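Methyltransferase (Streptococcus mutans, PDB 2B78) is of unconfirmed function but is probably an S-adenosyl-L-methionine-dependent methyltransferase that may act on RNA. Local coordinates at residues F100-D105 with G109-C114; V119-Y124 with H164-E169; F127-R132 with A149-R154; Y183-N188 with T193-D198. All blocks are in the same frame, centred on the assembly; numbering follows the deposited sequence.

Interaction 1 of 4, residues F100-D105 with G109-C114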
# COMPACT_ATOMS: atom_id res chain seq x y z
N PHE A 100 2.37 10.96 5.03
CA PHE A 100 2.30 10.47 6.40
C PHE A 100 1.84 9.02 6.38
O PHE A 100 0.85 8.69 5.72
CB PHE A 100 1.30 11.32 7.20
CG PHE A 100 1.51 11.27 8.69
CD1 PHE A 100 2.38 12.16 9.31
CD2 PHE A 100 0.83 10.34 9.47
CE1 PHE A 100 2.58 12.12 10.69
CE2 PHE A 100 1.03 10.29 10.85
CZ PHE A 100 1.91 11.18 11.45
N ASN A 101 2.56 8.15 7.08
CA ASN A 101 2.20 6.73 7.08
C ASN A 101 2.10 6.09 8.45
O ASN A 101 3.01 5.40 8.90
CB ASN A 101 3.20 5.95 6.23
CG ASN A 101 2.74 4.53 5.94
OD1 ASN A 101 1.58 4.28 5.59
ND2 ASN A 101 3.66 3.58 6.08
N GLN A 102 0.97 6.33 9.12
CA GLN A 102 0.70 5.76 10.43
C GLN A 102 1.87 5.76 11.43
O GLN A 102 2.43 6.82 11.73
CB GLN A 102 0.15 4.36 10.24
CG GLN A 102 -1.09 4.33 9.35
CD GLN A 102 -1.97 3.13 9.62
OE1 GLN A 102 -2.47 2.96 10.72
NE2 GLN A 102 -2.17 2.30 8.61
N ASP A 103 2.23 4.59 11.96
CA ASP A 103 3.31 4.55 12.94
C ASP A 103 4.69 4.86 12.38
O ASP A 103 5.64 5.12 13.13
CB ASP A 103 3.31 3.20 13.71
CG ASP A 103 3.37 1.98 12.80
OD1 ASP A 103 2.97 2.08 11.62
OD2 ASP A 103 3.81 0.92 13.30
N GLY A 104 4.81 4.84 11.05
CA GLY A 104 6.08 5.15 10.43
C GLY A 104 6.39 6.62 10.70
O GLY A 104 7.55 7.04 10.67
N ASP A 105 5.35 7.39 10.98
CA ASP A 105 5.53 8.81 11.28
C ASP A 105 5.01 9.15 12.67
O ASP A 105 4.63 10.29 12.96
CB ASP A 105 4.85 9.67 10.22
CG ASP A 105 5.56 9.59 8.89
OD1 ASP A 105 6.68 10.15 8.78
OD2 ASP A 105 5.00 8.96 7.97
N GLY A 109 -3.03 4.96 12.57
CA GLY A 109 -4.43 5.26 12.30
C GLY A 109 -4.67 6.28 11.20
O GLY A 109 -5.80 6.43 10.71
N VAL A 110 -3.61 6.98 10.80
CA VAL A 110 -3.74 8.01 9.77
C VAL A 110 -2.67 7.96 8.69
O VAL A 110 -1.48 7.79 8.99
CB VAL A 110 -3.67 9.42 10.41
CG1 VAL A 110 -3.78 10.49 9.33
CG2 VAL A 110 -4.76 9.58 11.46
N THR A 111 -3.09 8.10 7.43
CA THR A 111 -2.15 8.17 6.32
C THR A 111 -2.61 9.38 5.51
O THR A 111 -3.79 9.74 5.52
CB THR A 111 -2.14 6.91 5.39
OG1 THR A 111 -3.38 6.81 4.67
CG2 THR A 111 -1.93 5.64 6.20
N ILE A 112 -1.66 10.03 4.85
CA ILE A 112 -1.98 11.19 4.03
C ILE A 112 -1.12 11.11 2.78
O ILE A 112 0.10 10.96 2.85
CB ILE A 112 -1.64 12.51 4.74
CG1 ILE A 112 -2.32 12.57 6.11
CG2 ILE A 112 -2.07 13.70 3.86
CD1 ILE A 112 -1.93 13.77 6.95
N ASP A 113 -1.77 11.18 1.63
CA ASP A 113 -1.04 11.11 0.37
C ASP A 113 -1.21 12.42 -0.38
O ASP A 113 -2.19 13.13 -0.20
CB ASP A 113 -1.57 9.97 -0.50
CG ASP A 113 -1.36 8.61 0.13
OD1 ASP A 113 -0.22 8.29 0.50
OD2 ASP A 113 -2.35 7.84 0.24
N CYS A 114 -0.23 12.75 -1.21
CA CYS A 114 -0.37 13.94 -2.01
C CYS A 114 -0.44 13.44 -3.44
O CYS A 114 0.33 12.55 -3.86
CB CYS A 114 0.81 14.89 -1.80
SG CYS A 114 2.33 14.45 -2.62
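Phe100 and Ile112 face each other as a hydrogen-bonded pair in an antiparallel beta hairpin, strands 96-101 and 110-115, at one margin of a five-stranded mixed sheet. The tight part lies in the paired backbones and in the buried Phe100 ring. Phe100 N bonds to Ile112 O at 3.1 Å and Ile112 N returns a bond to Phe100 O at 3.0 Å, while CB of Phe100 rests on CG1 of Ile112. With CG anti to the backbone N (chi1 -158°), the Phe100 ring leans toward the turn, and its CD2 edge meets Val110 O in the ring plane at 3.5 Å. Asp105 CB covers one face of that ring, and Phe78 of helix 71-83 meets it edge-to-face.

On the other face of the sheet Asn101 and Thr111, both buried, form a non-hydrogen-bonded pair whose side chains lie side by side. OD1 of Asn101 is 3.8 Å from CG2 of Thr111 and finds its hydrogen-bond partner in Arg98.

The looser end is at Gln102, which is partly exposed and lies where the strand pairing stops. Its N still donates to Val110 O at 2.9 Å, and its CG packs on Thr111 CG2 at 3.5 Å. From there the extended chain runs past the methyl to the turn. Two donors hold the amide oxygen: one is Gln54 NE2, and the second, across the hairpin, is Gly109 N, which reaches Gln102 OE1 at 2.8 Å, 20° out of the amide carbonyl plane.

Interaction 2 of 4, residues V119-Y124 with H164-E169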
# COMPACT_ATOMS: atom_id res chain seq x y z
N VAL A 119 -4.52 16.66 -1.72
CA VAL A 119 -4.10 15.69 -0.73
C VAL A 119 -5.24 14.74 -0.42
O VAL A 119 -6.41 15.06 -0.62
CB VAL A 119 -3.63 16.36 0.58
CG1 VAL A 119 -2.38 17.15 0.31
CG2 VAL A 119 -4.72 17.27 1.14
N LEU A 120 -4.87 13.55 0.07
CA LEU A 120 -5.85 12.53 0.41
C LEU A 120 -5.59 11.97 1.80
O LEU A 120 -4.57 11.33 2.04
CB LEU A 120 -5.83 11.41 -0.63
CG LEU A 120 -6.85 10.29 -0.39
CD1 LEU A 120 -8.26 10.83 -0.59
CD2 LEU A 120 -6.58 9.13 -1.35
N PHE A 121 -6.53 12.22 2.71
CA PHE A 121 -6.46 11.75 4.09
C PHE A 121 -7.18 10.41 4.15
O PHE A 121 -8.21 10.22 3.49
CB PHE A 121 -7.21 12.71 5.02
CG PHE A 121 -6.48 13.98 5.33
CD1 PHE A 121 -5.81 14.12 6.54
CD2 PHE A 121 -6.47 15.04 4.43
CE1 PHE A 121 -5.15 15.31 6.84
CE2 PHE A 121 -5.81 16.23 4.73
CZ PHE A 121 -5.15 16.36 5.93
N SER A 122 -6.66 9.49 4.95
CA SER A 122 -7.29 8.20 5.13
C SER A 122 -7.39 7.92 6.62
O SER A 122 -6.38 7.96 7.35
CB SER A 122 -6.51 7.09 4.43
OG SER A 122 -6.62 7.23 3.02
N TRP A 123 -8.61 7.65 7.08
CA TRP A 123 -8.86 7.36 8.49
C TRP A 123 -9.09 5.86 8.68
O TRP A 123 -10.05 5.30 8.15
CB TRP A 123 -10.10 8.14 8.95
CG TRP A 123 -10.11 9.58 8.54
CD1 TRP A 123 -10.95 10.17 7.64
CD2 TRP A 123 -9.20 10.61 8.97
NE1 TRP A 123 -10.63 11.50 7.48
CE2 TRP A 123 -9.56 11.80 8.29
CE3 TRP A 123 -8.12 10.65 9.87
CZ2 TRP A 123 -8.88 13.01 8.47
CZ3 TRP A 123 -7.45 11.85 10.05
CH2 TRP A 123 -7.83 13.01 9.35
N TYR A 124 -8.21 5.22 9.45
CA TYR A 124 -8.29 3.78 9.68
C TYR A 124 -9.09 3.32 10.90
O TYR A 124 -9.28 2.12 11.10
CB TYR A 124 -6.88 3.18 9.74
CG TYR A 124 -6.16 3.22 8.42
CD1 TYR A 124 -5.80 4.44 7.84
CD2 TYR A 124 -5.83 2.05 7.74
CE1 TYR A 124 -5.14 4.49 6.62
CE2 TYR A 124 -5.17 2.09 6.51
CZ TYR A 124 -4.83 3.32 5.96
OH TYR A 124 -4.17 3.38 4.75
N HIS A 164 -15.15 14.90 -0.27
CA HIS A 164 -14.32 16.08 -0.43
C HIS A 164 -14.16 16.59 0.99
O HIS A 164 -15.12 16.57 1.76
CB HIS A 164 -15.04 17.11 -1.31
CG HIS A 164 -14.32 18.42 -1.41
ND1 HIS A 164 -13.02 18.53 -1.86
CD2 HIS A 164 -14.71 19.68 -1.09
CE1 HIS A 164 -12.64 19.80 -1.80
NE2 HIS A 164 -13.65 20.51 -1.34
N LEU A 165 -12.95 17.03 1.36
CA LEU A 165 -12.68 17.49 2.73
C LEU A 165 -12.54 18.99 2.91
O LEU A 165 -13.19 19.57 3.78
CB LEU A 165 -11.42 16.80 3.28
CG LEU A 165 -11.11 17.09 4.75
CD1 LEU A 165 -12.29 16.67 5.62
CD2 LEU A 165 -9.83 16.36 5.18
N TYR A 166 -11.67 19.62 2.11
CA TYR A 166 -11.51 21.07 2.21
C TYR A 166 -10.91 21.65 0.94
O TYR A 166 -10.36 20.93 0.12
CB TYR A 166 -10.66 21.46 3.44
CG TYR A 166 -9.17 21.13 3.38
CD1 TYR A 166 -8.33 21.74 2.45
CD2 TYR A 166 -8.61 20.23 4.29
CE1 TYR A 166 -6.96 21.47 2.43
CE2 TYR A 166 -7.24 19.95 4.27
CZ TYR A 166 -6.42 20.58 3.34
OH TYR A 166 -5.08 20.32 3.32
N GLY A 167 -11.04 22.97 0.79
CA GLY A 167 -10.48 23.62 -0.39
C GLY A 167 -11.22 23.40 -1.69
O GLY A 167 -12.42 23.14 -1.71
N GLN A 168 -10.48 23.51 -2.80
CA GLN A 168 -11.04 23.33 -4.13
C GLN A 168 -11.36 21.87 -4.42
O GLN A 168 -10.84 20.97 -3.75
CB GLN A 168 -10.06 23.83 -5.20
CG GLN A 168 -10.00 25.33 -5.40
CD GLN A 168 -8.86 25.74 -6.33
OE1 GLN A 168 -8.65 25.12 -7.37
NE2 GLN A 168 -8.13 26.77 -5.96
N GLU A 169 -12.21 21.64 -5.41
CA GLU A 169 -12.56 20.29 -5.82
C GLU A 169 -11.55 19.93 -6.90
O GLU A 169 -11.02 20.81 -7.58
CB GLU A 169 -13.98 20.24 -6.40
CG GLU A 169 -15.10 20.25 -5.37
CD GLU A 169 -15.48 18.86 -4.89
OE1 GLU A 169 -16.33 18.78 -3.97
OE2 GLU A 169 -14.95 17.85 -5.42
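Phe121 meets Leu165 and Tyr166 across strand 148-153, which lies between strands 118-123 and 162-165 in the five-stranded mixed sheet. Leu165 and Tyr166 both face Ala149, a classic beta bulge at the outer strand, and the chain turns a corner at Tyr166. Two successive side chains thus stand on the same side of strand 148-153, consistent with both reaching Phe121.

Followed outward, Phe121 begins with CB, which lies 3.7 Å above one face of the Trp123 ring, toward its rim. CG then comes within 4.1 Å of Leu165 CD2, and Phe121 CD2 touches the same methyl at 3.7 Å, the closest point between the two side chains, which cross at about a right angle. One atom farther on, Phe121 CE2 sits 4.0 Å from Tyr166 CE2. The opposite flank of the ring leads to Ile112 of strand 110-115, and Phe139 of helix 132-142 meets the ring edge-to-face.

With CG of Tyr166 between its backbone N and carbonyl carbon (chi1 71°), the ring brings CE2 and OH toward Phe121 and Val119. Arg140 makes a cation-pi contact with this ring. At its far end, Tyr166 OH lies 3.8 Å from the CG2 methyl of Val119.

Interaction 3 of 4, residues F127-R132 with A149-R154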
# COMPACT_ATOMS: atom_id res chain seq x y z
N PHE A 127 -11.72 6.46 16.18
CA PHE A 127 -11.16 7.48 17.06
C PHE A 127 -10.52 8.64 16.32
O PHE A 127 -10.86 9.81 16.57
CB PHE A 127 -10.13 6.89 18.02
CG PHE A 127 -9.58 7.90 18.98
CD1 PHE A 127 -10.37 8.40 20.01
CD2 PHE A 127 -8.29 8.40 18.82
CE1 PHE A 127 -9.88 9.39 20.87
CE2 PHE A 127 -7.79 9.38 19.67
CZ PHE A 127 -8.59 9.87 20.70
N VAL A 128 -9.59 8.36 15.41
CA VAL A 128 -8.96 9.46 14.68
C VAL A 128 -10.01 10.19 13.87
O VAL A 128 -9.92 11.41 13.68
CB VAL A 128 -7.84 8.97 13.74
CG1 VAL A 128 -6.69 8.39 14.55
CG2 VAL A 128 -8.38 7.95 12.76
N TYR A 129 -11.01 9.47 13.41
CA TYR A 129 -12.06 10.09 12.62
C TYR A 129 -12.80 11.11 13.48
O TYR A 129 -13.10 12.20 13.01
CB TYR A 129 -13.03 9.02 12.10
CG TYR A 129 -14.07 9.58 11.16
CD1 TYR A 129 -13.69 10.13 9.93
CD2 TYR A 129 -15.42 9.61 11.51
CE1 TYR A 129 -14.63 10.71 9.08
CE2 TYR A 129 -16.37 10.19 10.66
CZ TYR A 129 -15.97 10.73 9.45
OH TYR A 129 -16.88 11.32 8.62
N GLN A 130 -13.09 10.77 14.73
CA GLN A 130 -13.81 11.71 15.58
C GLN A 130 -13.01 12.96 15.92
O GLN A 130 -13.59 14.03 16.16
CB GLN A 130 -14.29 11.01 16.86
CG GLN A 130 -13.20 10.61 17.83
CD GLN A 130 -13.76 9.96 19.09
OE1 GLN A 130 -14.38 8.89 19.03
NE2 GLN A 130 -13.54 10.60 20.23
N ILE A 131 -11.68 12.87 15.93
CA ILE A 131 -10.87 14.05 16.23
C ILE A 131 -10.20 14.58 14.98
O ILE A 131 -9.18 15.26 15.07
CB ILE A 131 -9.76 13.75 17.26
CG1 ILE A 131 -8.78 12.71 16.70
CG2 ILE A 131 -10.35 13.27 18.57
CD1 ILE A 131 -7.50 12.60 17.48
N ARG A 132 -10.77 14.31 13.81
CA ARG A 132 -10.14 14.74 12.58
C ARG A 132 -10.09 16.23 12.29
O ARG A 132 -9.26 16.67 11.49
CB ARG A 132 -10.74 13.99 11.38
CG ARG A 132 -12.14 14.39 10.94
CD ARG A 132 -12.65 13.35 9.95
NE ARG A 132 -13.50 13.90 8.90
CZ ARG A 132 -14.76 14.29 9.08
NH1 ARG A 132 -15.33 14.19 10.28
NH2 ARG A 132 -15.44 14.78 8.06
N ALA A 149 -8.47 18.99 -0.65
CA ALA A 149 -8.27 17.71 0.02
C ALA A 149 -9.51 16.83 0.02
O ALA A 149 -10.65 17.32 0.02
CB ALA A 149 -7.81 17.94 1.46
N TYR A 150 -9.26 15.52 0.04
CA TYR A 150 -10.30 14.50 0.07
C TYR A 150 -9.95 13.54 1.20
O TYR A 150 -8.83 13.55 1.70
CB TYR A 150 -10.34 13.75 -1.25
CG TYR A 150 -10.92 14.57 -2.36
CD1 TYR A 150 -12.28 14.48 -2.68
CD2 TYR A 150 -10.13 15.48 -3.06
CE1 TYR A 150 -12.83 15.29 -3.67
CE2 TYR A 150 -10.67 16.29 -4.05
CZ TYR A 150 -12.02 16.19 -4.35
OH TYR A 150 -12.56 17.00 -5.32
N GLU A 151 -10.92 12.72 1.59
CA GLU A 151 -10.69 11.76 2.65
C GLU A 151 -11.34 10.41 2.37
O GLU A 151 -12.39 10.35 1.73
CB GLU A 151 -11.23 12.31 3.98
CG GLU A 151 -12.76 12.39 4.05
CD GLU A 151 -13.26 13.03 5.33
OE1 GLU A 151 -12.55 12.95 6.35
OE2 GLU A 151 -14.37 13.60 5.32
N LYS A 152 -10.71 9.34 2.85
CA LYS A 152 -11.25 7.99 2.70
C LYS A 152 -11.53 7.45 4.10
O LYS A 152 -10.72 7.64 5.01
CB LYS A 152 -10.23 7.04 2.03
CG LYS A 152 -9.77 7.43 0.64
CD LYS A 152 -10.92 7.51 -0.34
CE LYS A 152 -10.43 7.76 -1.75
NZ LYS A 152 -11.55 7.95 -2.72
N ILE A 153 -12.68 6.81 4.28
CA ILE A 153 -13.04 6.20 5.56
C ILE A 153 -12.67 4.73 5.40
O ILE A 153 -13.27 4.01 4.60
CB ILE A 153 -14.55 6.32 5.84
CG1 ILE A 153 -14.95 7.78 5.92
CG2 ILE A 153 -14.90 5.61 7.13
CD1 ILE A 153 -14.06 8.61 6.80
N ARG A 154 -11.68 4.28 6.18
CA ARG A 154 -11.20 2.90 6.09
C ARG A 154 -11.58 2.03 7.28
O ARG A 154 -10.79 1.20 7.73
CB ARG A 154 -9.68 2.91 5.95
CG ARG A 154 -9.18 3.82 4.85
CD ARG A 154 -9.04 3.07 3.56
NE ARG A 154 -8.15 1.93 3.75
CZ ARG A 154 -7.52 1.30 2.77
NH1 ARG A 154 -7.67 1.71 1.51
NH2 ARG A 154 -6.73 0.27 3.04
O HOH W 1 -16.70 11.90 5.84
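Two nitrogens of Arg132 grip the Glu151 carboxylate side-on, one for each oxygen, in a salt bridge that ties the start of helix 132-142 to strand 148-153. NE donates to Glu151 OE1 at 2.9 Å, and NH2 to OE2 at 3.2 Å. Both oxygens receive on their syn lone pairs. The two flat groups are not quite coplanar: their planes lie 29° apart, and each oxygen is tilted somewhat out of the guanidinium plane. To reach the strand, Arg132 leaves the backbone with CG between N and the carbonyl carbon (chi1 74°) and bends again at chi3.

The same carboxylate has further partners. Trp123 NE1, from the neighbouring strand, also donates to OE1, which is thus held by two donors. OE2 accepts from a water 2.9 Å away that lies 2.8 Å from Tyr129 OH, linking the phenol to the acid through solvent. Tyr129 is central to the arrangement: its CE1 lies 3.3 Å above one face of the Arg132 guanidinium, offset toward the rim, and its ring edge faces Glu151 OE1. Ile153 CD1 lies beside this ring, in a position that is doubtful. With three N-H donors and a water on its oxygens, and close to a guanidinium, the carboxylate is probably kept ionised.

Helices 126-130 and 132-142 connect strand 118-123 to its parallel neighbour 148-153, so the salt bridge and the tyrosine fasten helix to sheet within a beta-alpha-beta crossover.

Interaction 4 of 4, residues Y183-N188 with T193-D198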
# COMPACT_ATOMS: atom_id res chain seq x y z
N TYR A 183 0.22 8.88 -15.02
CA TYR A 183 -0.76 7.90 -14.55
C TYR A 183 -2.06 8.65 -14.26
O TYR A 183 -2.04 9.75 -13.70
CB TYR A 183 -0.28 7.24 -13.26
CG TYR A 183 0.92 6.34 -13.43
CD1 TYR A 183 0.78 5.04 -13.93
CD2 TYR A 183 2.20 6.79 -13.11
CE1 TYR A 183 1.89 4.21 -14.10
CE2 TYR A 183 3.31 5.96 -13.28
CZ TYR A 183 3.14 4.67 -13.78
OH TYR A 183 4.24 3.85 -13.93
N ASN A 184 -3.17 8.04 -14.64
CA ASN A 184 -4.50 8.60 -14.44
C ASN A 184 -5.05 8.17 -13.07
O ASN A 184 -5.12 6.98 -12.77
CB ASN A 184 -5.43 8.13 -15.57
CG ASN A 184 -6.88 8.56 -15.37
OD1 ASN A 184 -7.68 7.85 -14.75
ND2 ASN A 184 -7.23 9.73 -15.89
N VAL A 185 -5.42 9.15 -12.25
CA VAL A 185 -5.95 8.87 -10.92
C VAL A 185 -7.26 9.59 -10.66
O VAL A 185 -7.67 10.48 -11.42
CB VAL A 185 -4.93 9.26 -9.81
CG1 VAL A 185 -3.61 8.51 -10.02
CG2 VAL A 185 -4.69 10.76 -9.80
N PHE A 186 -7.91 9.20 -9.57
CA PHE A 186 -9.19 9.78 -9.17
C PHE A 186 -9.22 9.76 -7.64
O PHE A 186 -8.83 8.76 -7.03
CB PHE A 186 -10.35 8.98 -9.79
CG PHE A 186 -10.15 7.47 -9.78
CD1 PHE A 186 -10.63 6.70 -8.72
CD2 PHE A 186 -9.51 6.83 -10.83
CE1 PHE A 186 -10.48 5.30 -8.72
CE2 PHE A 186 -9.35 5.44 -10.84
CZ PHE A 186 -9.83 4.68 -9.79
N LEU A 187 -9.70 10.84 -7.03
CA LEU A 187 -9.70 10.95 -5.57
C LEU A 187 -11.02 10.81 -4.84
O LEU A 187 -11.03 10.75 -3.61
CB LEU A 187 -9.06 12.28 -5.15
CG LEU A 187 -7.59 12.49 -5.49
CD1 LEU A 187 -7.12 13.80 -4.86
CD2 LEU A 187 -6.77 11.31 -4.98
N ASN A 188 -12.13 10.76 -5.57
CA ASN A 188 -13.41 10.67 -4.88
C ASN A 188 -14.33 9.58 -5.43
O ASN A 188 -15.55 9.75 -5.48
CB ASN A 188 -14.09 12.04 -4.91
CG ASN A 188 -15.19 12.16 -3.89
OD1 ASN A 188 -15.04 11.71 -2.75
ND2 ASN A 188 -16.30 12.77 -4.28
N THR A 193 -7.67 4.79 -5.58
CA THR A 193 -7.40 5.96 -6.40
C THR A 193 -6.91 5.72 -7.82
O THR A 193 -6.55 6.67 -8.51
CB THR A 193 -6.33 6.80 -5.73
OG1 THR A 193 -5.09 6.08 -5.75
CG2 THR A 193 -6.71 7.10 -4.30
N GLY A 194 -6.87 4.47 -8.27
CA GLY A 194 -6.41 4.19 -9.62
C GLY A 194 -4.96 3.74 -9.65
O GLY A 194 -4.46 3.29 -10.69
N ILE A 195 -4.27 3.88 -8.53
CA ILE A 195 -2.88 3.46 -8.45
C ILE A 195 -2.48 3.21 -7.00
O ILE A 195 -3.07 3.78 -6.07
CB ILE A 195 -1.94 4.51 -9.10
CG1 ILE A 195 -0.52 3.93 -9.23
CG2 ILE A 195 -1.86 5.76 -8.23
CD1 ILE A 195 0.41 4.76 -10.10
N PHE A 196 -1.50 2.33 -6.81
CA PHE A 196 -0.99 2.07 -5.47
C PHE A 196 0.41 2.63 -5.48
O PHE A 196 1.32 2.07 -6.08
CB PHE A 196 -1.00 0.58 -5.16
CG PHE A 196 -2.35 0.07 -4.71
CD1 PHE A 196 -2.76 0.22 -3.39
CD2 PHE A 196 -3.24 -0.47 -5.63
CE1 PHE A 196 -4.04 -0.16 -2.99
CE2 PHE A 196 -4.52 -0.85 -5.24
CZ PHE A 196 -4.92 -0.69 -3.92
N LEU A 197 0.57 3.78 -4.83
CA LEU A 197 1.84 4.47 -4.80
C LEU A 197 2.98 3.68 -4.19
O LEU A 197 4.14 3.90 -4.54
CB LEU A 197 1.69 5.81 -4.06
CG LEU A 197 0.69 6.82 -4.67
CD1 LEU A 197 0.64 8.07 -3.81
CD2 LEU A 197 1.11 7.19 -6.08
N ASP A 198 2.67 2.76 -3.28
CA ASP A 198 3.74 1.99 -2.65
C ASP A 198 4.52 1.10 -3.62
O ASP A 198 5.61 0.64 -3.29
CB ASP A 198 3.21 1.16 -1.47
CG ASP A 198 1.99 0.32 -1.83
OD1 ASP A 198 1.98 -0.31 -2.90
OD2 ASP A 198 1.04 0.28 -1.01
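Tyr183, on strand 181-185, offers one ring face to Ile195. The CD1 methyl stands 3.9 Å from the ring centroid and 20° off its normal, a CH-pi contact, with Ile195 crossing the tyrosine at about a right angle. Asn184 contributes its backbone, and its carbonyl oxygen accepts from His254, which also meets the Tyr183 ring edge-to-face. At Val185 the apolar contact continues: CG1 touches Ile195 CG2 at 3.7 Å, while CB abuts Thr193 O.

Phe186 carries the polar link. Its N donates to Thr193 O at 3.1 Å, approaching from above the carbonyl plane rather than on a lone pair. Its side chain, with CG tucked between N and the carbonyl carbon (chi1 41°), folds back over the loop and lays the ring flat against the Thr193-Gly194 peptide. Thr193 C sits 3.6 Å above the ring centre, and Phe186 CZ is 3.3 Å from Gly194 N. Gly194 has no side chain to stand in the way of the ring, whose CE2 comes within 3.4 Å of Gly194 CA. Leu187 adds a light touch, CD2 to Thr193 CG2 at 4.3 Å.

The Thr193-Gly194 peptide is therefore held in several ways: a ring over it, a bond to its oxygen, and Tyr222 OH bound to Gly194 N. Since the Phe186 side chain lies about 4 Å from that of Arg246, which binds S-adenosyl-L-homocysteine, this loop probably helps shape the surroundings of the cofactor pocket, which holds no ligand here.

How the interactions relate
Interactions 1, 2 and 3 share the five-stranded mixed sheet of residues 96-165. Interaction 1 is the hairpin at its start; interaction 3 is nested inside the loop closed by interaction 2, their centres about 8 Å apart. Strand 118-123 links interactions 1 and 2, whose centres lie about 13 Å apart. Interaction 4 joins the second strand of the 174-178/181-185 hairpin to the loop before helix 200-210, ahead of the seven-stranded sheet of order 3-2-1-4-5-7-6 that marks the class I methyltransferase fold. It abuts the 96-165 sheet through Leu120 on Thr193 and a probable Lys152 NZ to Leu187 O bond. The series thus runs from that sheet toward the probable methyltransferase domain.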